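Local atomic coordinates of putative hemin ABC transport system, membrane protein (Burkholderia cenocepacia J2315, PDB entry 5B57), a protein that probably serves as the membrane-spanning permease subunit of an ABC importer that carries heme across the cell membrane. Residues A[259-267]-A[324-332]. Sequence-based numbering, arbitrary orientation. Where two conformers were deposited one is given.
Sequences LVRERDALN and GPDQRIVLP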
ATOM      1  N   LEU A 259      -8.146  17.705 -18.472  1.00 31.62           N
ATOM      2  CA  LEU A 259      -7.146  17.528 -17.421  1.00 31.70           C
ATOM      3  C   LEU A 259      -6.519  18.864 -17.033  1.00 33.42           C
ATOM      4  O   LEU A 259      -6.482  19.215 -15.850  1.00 34.85           O
ATOM      5  CB  LEU A 259      -6.069  16.532 -17.859  1.00 31.56           C
ATOM      6  CG  LEU A 259      -6.522  15.058 -18.023  1.00 30.84           C
ATOM      7  CD1 LEU A 259      -5.363  14.133 -18.414  1.00 29.02           C
ATOM      8  CD2 LEU A 259      -7.240  14.570 -16.771  1.00 30.09           C
ATOM      9  N   VAL A 260      -6.054  19.636 -18.030  1.00 35.10           N
ATOM     10  CA  VAL A 260      -5.499  20.971 -17.807  1.00 36.48           C
ATOM     11  C   VAL A 260      -6.439  21.826 -16.954  1.00 40.05           C
ATOM     12  O   VAL A 260      -5.997  22.576 -16.074  1.00 41.15           O
ATOM     13  CB  VAL A 260      -5.204  21.678 -19.141  1.00 35.02           C
ATOM     14  CG1 VAL A 260      -4.679  23.069 -18.872  1.00 34.87           C
ATOM     15  CG2 VAL A 260      -4.218  20.883 -19.998  1.00 34.81           C
ATOM     16  N   ARG A 261      -7.746  21.743 -17.211  1.00 61.97           N
ATOM     17  CA  ARG A 261      -8.698  22.497 -16.403  1.00 64.00           C
ATOM     18  C   ARG A 261      -8.761  22.016 -14.958  1.00 58.54           C
ATOM     19  O   ARG A 261      -9.597  22.528 -14.208  1.00 58.05           O
ATOM     20  CB  ARG A 261     -10.094  22.435 -17.031  1.00 72.19           C
ATOM     21  CG  ARG A 261     -10.401  23.503 -18.113  1.00 82.30           C
ATOM     22  CD  ARG A 261      -9.353  23.599 -19.260  1.00 88.92           C
ATOM     23  NE  ARG A 261      -9.621  24.721 -20.173  1.00 99.94           N
ATOM     24  CZ  ARG A 261      -8.782  25.175 -21.111  1.00106.51           C
ATOM     25  NH1 ARG A 261      -7.591  24.616 -21.283  1.00106.67           N
ATOM     26  NH2 ARG A 261      -9.132  26.203 -21.881  1.00111.09           N
ATOM     27  N   GLU A 262      -7.917  21.044 -14.558  1.00 54.78           N
ATOM     28  CA  GLU A 262      -7.892  20.475 -13.211  1.00 50.18           C
ATOM     29  C   GLU A 262      -6.485  20.487 -12.615  1.00 48.05           C
ATOM     30  O   GLU A 262      -6.216  19.773 -11.638  1.00 44.92           O
ATOM     31  CB  GLU A 262      -8.433  19.040 -13.216  1.00 48.95           C
ATOM     32  CG  GLU A 262      -9.871  18.884 -13.721  1.00 51.26           C
ATOM     33  CD  GLU A 262     -10.903  19.478 -12.770  1.00 50.74           C
ATOM     34  OE1 GLU A 262     -10.613  19.543 -11.557  1.00 47.73           O
ATOM     35  OE2 GLU A 262     -11.997  19.884 -13.233  1.00 53.07           O
ATOM     36  N   ARG A 263      -5.579  21.286 -13.174  1.00 49.90           N
ATOM     37  CA  ARG A 263      -4.192  21.246 -12.723  1.00 48.63           C
ATOM     38  C   ARG A 263      -4.029  21.817 -11.320  1.00 45.39           C
ATOM     39  O   ARG A 263      -3.127  21.400 -10.593  1.00 44.53           O
ATOM     40  CB  ARG A 263      -3.292  21.988 -13.714  1.00 52.81           C
ATOM     41  CG  ARG A 263      -3.687  23.432 -13.958  1.00 58.16           C
ATOM     42  CD  ARG A 263      -3.106  23.938 -15.268  1.00 65.10           C
ATOM     43  NE  ARG A 263      -3.417  25.344 -15.519  1.00 67.72           N
ATOM     44  CZ  ARG A 263      -2.843  26.047 -16.481  1.00 72.65           C
ATOM     45  NH1 ARG A 263      -1.939  25.458 -17.256  1.00 73.90           N
ATOM     46  NH2 ARG A 263      -3.162  27.324 -16.668  1.00 76.82           N
ATOM     47  N   ASP A 264      -4.874  22.765 -10.916  1.00 44.05           N
ATOM     48  CA  ASP A 264      -4.729  23.331  -9.583  1.00 40.55           C
ATOM     49  C   ASP A 264      -5.372  22.429  -8.539  1.00 37.21           C
ATOM     50  O   ASP A 264      -4.754  22.113  -7.512  1.00 34.41           O
ATOM     51  CB  ASP A 264      -5.338  24.731  -9.538  1.00 42.98           C
ATOM     52  CG  ASP A 264      -4.563  25.735 -10.376  1.00 46.14           C
ATOM     53  OD1 ASP A 264      -3.312  25.699 -10.367  1.00 45.71           O
ATOM     54  OD2 ASP A 264      -5.217  26.563 -11.043  1.00 49.37           O
ATOM     55  N   ALA A 265      -6.610  21.987  -8.804  1.00 37.01           N
ATOM     56  CA  ALA A 265      -7.279  21.056  -7.903  1.00 33.58           C
ATOM     57  C   ALA A 265      -6.429  19.812  -7.655  1.00 31.33           C
ATOM     58  O   ALA A 265      -6.332  19.331  -6.517  1.00 28.08           O
ATOM     59  CB  ALA A 265      -8.640  20.680  -8.472  1.00 34.14           C
ATOM     60  N   LEU A 266      -5.781  19.294  -8.705  1.00 32.73           N
ATOM     61  CA  LEU A 266      -4.915  18.130  -8.540  1.00 32.04           C
ATOM     62  C   LEU A 266      -3.712  18.451  -7.674  1.00 31.17           C
ATOM     63  O   LEU A 266      -3.254  17.595  -6.905  1.00 31.24           O
ATOM     64  CB  LEU A 266      -4.456  17.597  -9.897  1.00 32.93           C
ATOM     65  CG  LEU A 266      -5.479  16.794 -10.703  1.00 26.20           C
ATOM     66  CD1 LEU A 266      -4.979  16.616 -12.134  1.00 28.46           C
ATOM     67  CD2 LEU A 266      -5.751  15.466 -10.026  1.00 25.19           C
ATOM     68  N   ASN A 267      -3.177  19.670  -7.781  1.00 31.30           N
ATOM     69  CA  ASN A 267      -2.042  20.015  -6.936  1.00 30.09           C
ATOM     70  C   ASN A 267      -2.464  20.044  -5.487  1.00 28.66           C
ATOM     71  O   ASN A 267      -1.733  19.558  -4.623  1.00 28.46           O
ATOM     72  CB  ASN A 267      -1.433  21.349  -7.342  1.00 32.01           C
ATOM     73  CG  ASN A 267      -0.375  21.195  -8.410  1.00 33.90           C
ATOM     74  OD1 ASN A 267       0.149  20.099  -8.624  1.00 33.19           O
ATOM     75  ND2 ASN A 267      -0.056  22.292  -9.094  1.00 36.41           N
ATOM     76  N   GLY A 324       9.664  18.685 -10.124  1.00 34.96           N
ATOM     77  CA  GLY A 324       8.762  18.579  -9.000  1.00 34.15           C
ATOM     78  C   GLY A 324       7.377  18.123  -9.409  1.00 31.55           C
ATOM     79  O   GLY A 324       7.095  17.891 -10.589  1.00 22.34           O
ATOM     80  N   PRO A 325       6.479  17.955  -8.439  1.00 28.27           N
ATOM     81  CA  PRO A 325       5.153  17.418  -8.763  1.00 25.21           C
ATOM     82  C   PRO A 325       4.156  18.438  -9.273  1.00 24.62           C
ATOM     83  O   PRO A 325       3.042  18.033  -9.610  1.00 25.43           O
ATOM     84  CB  PRO A 325       4.680  16.828  -7.423  1.00 24.41           C
ATOM     85  CG  PRO A 325       5.398  17.602  -6.382  1.00 24.77           C
ATOM     86  CD  PRO A 325       6.725  18.006  -6.987  1.00 26.64           C
ATOM     87  N   ASP A 326       4.490  19.730  -9.324  1.00 26.33           N
ATOM     88  CA  ASP A 326       3.514  20.751  -9.710  1.00 30.05           C
ATOM     89  C   ASP A 326       2.750  20.346 -10.969  1.00 30.46           C
ATOM     90  O   ASP A 326       3.339  20.257 -12.053  1.00 30.09           O
ATOM     91  CB  ASP A 326       4.206  22.103  -9.928  1.00 33.91           C
ATOM     92  CG  ASP A 326       3.206  23.250 -10.243  1.00 38.71           C
ATOM     93  OD1 ASP A 326       2.048  22.999 -10.663  1.00 36.18           O
ATOM     94  OD2 ASP A 326       3.588  24.433 -10.069  1.00 45.41           O
ATOM     95  N   GLN A 327       1.435  20.110 -10.843  1.00 31.24           N
ATOM     96  CA  GLN A 327       0.651  19.649 -11.984  1.00 31.33           C
ATOM     97  C   GLN A 327       0.755  20.600 -13.175  1.00 32.55           C
ATOM     98  O   GLN A 327       0.637  20.175 -14.325  1.00 30.75           O
ATOM     99  CB  GLN A 327      -0.809  19.471 -11.565  1.00 32.06           C
ATOM    100  CG  GLN A 327      -1.699  18.665 -12.515  1.00 33.17           C
ATOM    101  CD  GLN A 327      -1.224  17.219 -12.778  1.00 31.73           C
ATOM    102  OE1 GLN A 327      -0.322  16.698 -12.105  1.00 31.79           O
ATOM    103  NE2 GLN A 327      -1.841  16.571 -13.768  1.00 29.49           N
ATOM    104  N   ARG A 328       1.003  21.889 -12.923  1.00 35.43           N
ATOM    105  CA  ARG A 328       1.054  22.872 -14.001  0.57 36.87           C
ATOM    106  C   ARG A 328       2.255  22.662 -14.915  1.00 34.29           C
ATOM    107  O   ARG A 328       2.206  22.981 -16.094  1.00 36.34           O
ATOM    108  CB  ARG A 328       1.039  24.287 -13.398  0.57 36.61           C
ATOM    109  CG  ARG A 328      -0.315  25.024 -13.462  0.57 38.05           C
ATOM    110  CD  ARG A 328      -0.651  25.802 -12.160  0.57 38.29           C
ATOM    111  NE  ARG A 328       0.240  26.935 -11.857  0.57 40.24           N
ATOM    112  CZ  ARG A 328       0.994  27.043 -10.758  0.57 41.40           C
ATOM    113  NH1 ARG A 328       0.986  26.087  -9.828  0.57 40.64           N
ATOM    114  NH2 ARG A 328       1.757  28.117 -10.585  0.57 42.75           N
ATOM    115  N   ILE A 329       3.358  22.113 -14.371  1.00 35.38           N
ATOM    116  CA  ILE A 329       4.510  21.717 -15.184  1.00 36.34           C
ATOM    117  C   ILE A 329       4.369  20.286 -15.701  1.00 33.45           C
ATOM    118  O   ILE A 329       4.664  19.998 -16.863  1.00 32.28           O
ATOM    119  CB  ILE A 329       5.811  21.857 -14.369  1.00 40.18           C
ATOM    120  CG1 ILE A 329       6.032  23.297 -13.971  1.00 46.61           C
ATOM    121  CG2 ILE A 329       7.004  21.315 -15.148  1.00 39.20           C
ATOM    122  CD1 ILE A 329       6.914  23.463 -12.719  1.00 52.09           C
ATOM    123  N   VAL A 330       3.955  19.355 -14.838  1.00 31.36           N
ATOM    124  CA  VAL A 330       4.156  17.938 -15.128  1.00 29.27           C
ATOM    125  C   VAL A 330       3.248  17.476 -16.259  1.00 27.50           C
ATOM    126  O   VAL A 330       3.642  16.637 -17.075  1.00 26.76           O
ATOM    127  CB  VAL A 330       3.942  17.093 -13.864  1.00 28.63           C
ATOM    128  CG1 VAL A 330       3.784  15.601 -14.241  1.00 19.14           C
ATOM    129  CG2 VAL A 330       5.065  17.323 -12.886  1.00 20.66           C
ATOM    130  N   LEU A 331       2.016  18.012 -16.334  1.00 26.57           N
ATOM    131  CA  LEU A 331       1.065  17.472 -17.305  1.00 25.19           C
ATOM    132  C   LEU A 331       1.448  17.817 -18.737  1.00 25.63           C
ATOM    133  O   LEU A 331       1.463  16.901 -19.578  1.00 27.29           O
ATOM    134  CB  LEU A 331      -0.356  17.913 -16.956  1.00 27.42           C
ATOM    135  CG  LEU A 331      -1.391  17.203 -17.836  1.00 30.60           C
ATOM    136  CD1 LEU A 331      -2.502  16.638 -16.987  1.00 33.13           C
ATOM    137  CD2 LEU A 331      -1.983  18.151 -18.855  1.00 31.88           C
ATOM    138  N   PRO A 332       1.782  19.066 -19.090  1.00 25.32           N
ATOM    139  CA  PRO A 332       2.413  19.292 -20.403  1.00 25.60           C
ATOM    140  C   PRO A 332       3.817  18.715 -20.504  1.00 25.53           C
ATOM    141  O   PRO A 332       4.227  18.304 -21.599  1.00 21.87           O
ATOM    142  CB  PRO A 332       2.434  20.823 -20.522  1.00 26.55           C
ATOM    143  CG  PRO A 332       2.471  21.288 -19.146  1.00 26.63           C
ATOM    144  CD  PRO A 332       1.607  20.336 -18.365  1.00 25.97           C
TER
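Leu259 and Val260, at the end of helix 242-260, receive the two methyls of Leu331: CD1 packs on Leu259 CB and CD2 lies 3.7 Å from Val260 CG2. Arg263 starts the short helix 263-269, on which aromatic side chains of another protein's chain pack, consistent with a coupling helix facing the ATPase, as in related type II importers. The extended Arg263 chain runs at about a right angle to that of Arg328, whose CG sits over one face of the Arg263 guanidinium. Asp264 OD1 stays 4.0 Å from Arg328 NE and well out of the guanidinium plane, a charge attraction without a directed bond. A bend at chi2 (59°) turns the Gln327 amide so that NE2 lies 3.5 Å from Leu266 CD1. Asn267 OD1 accepts from Gln327 N at 2.6 Å, in the carbonyl plane on a lone pair, and Asn267 ND2 donates to Asp326 OD1 at 2.7 Å. Asp326, the N-cap residue of helix 327-352, also accepts Arg328 N at OD1, from the opposite face of its carboxylate. One buried asparagine thus serves a first-turn N-H and the capping carboxylate, fixing its amide's rotation and tying the short helix to helix 327-352, predicted to span the membrane.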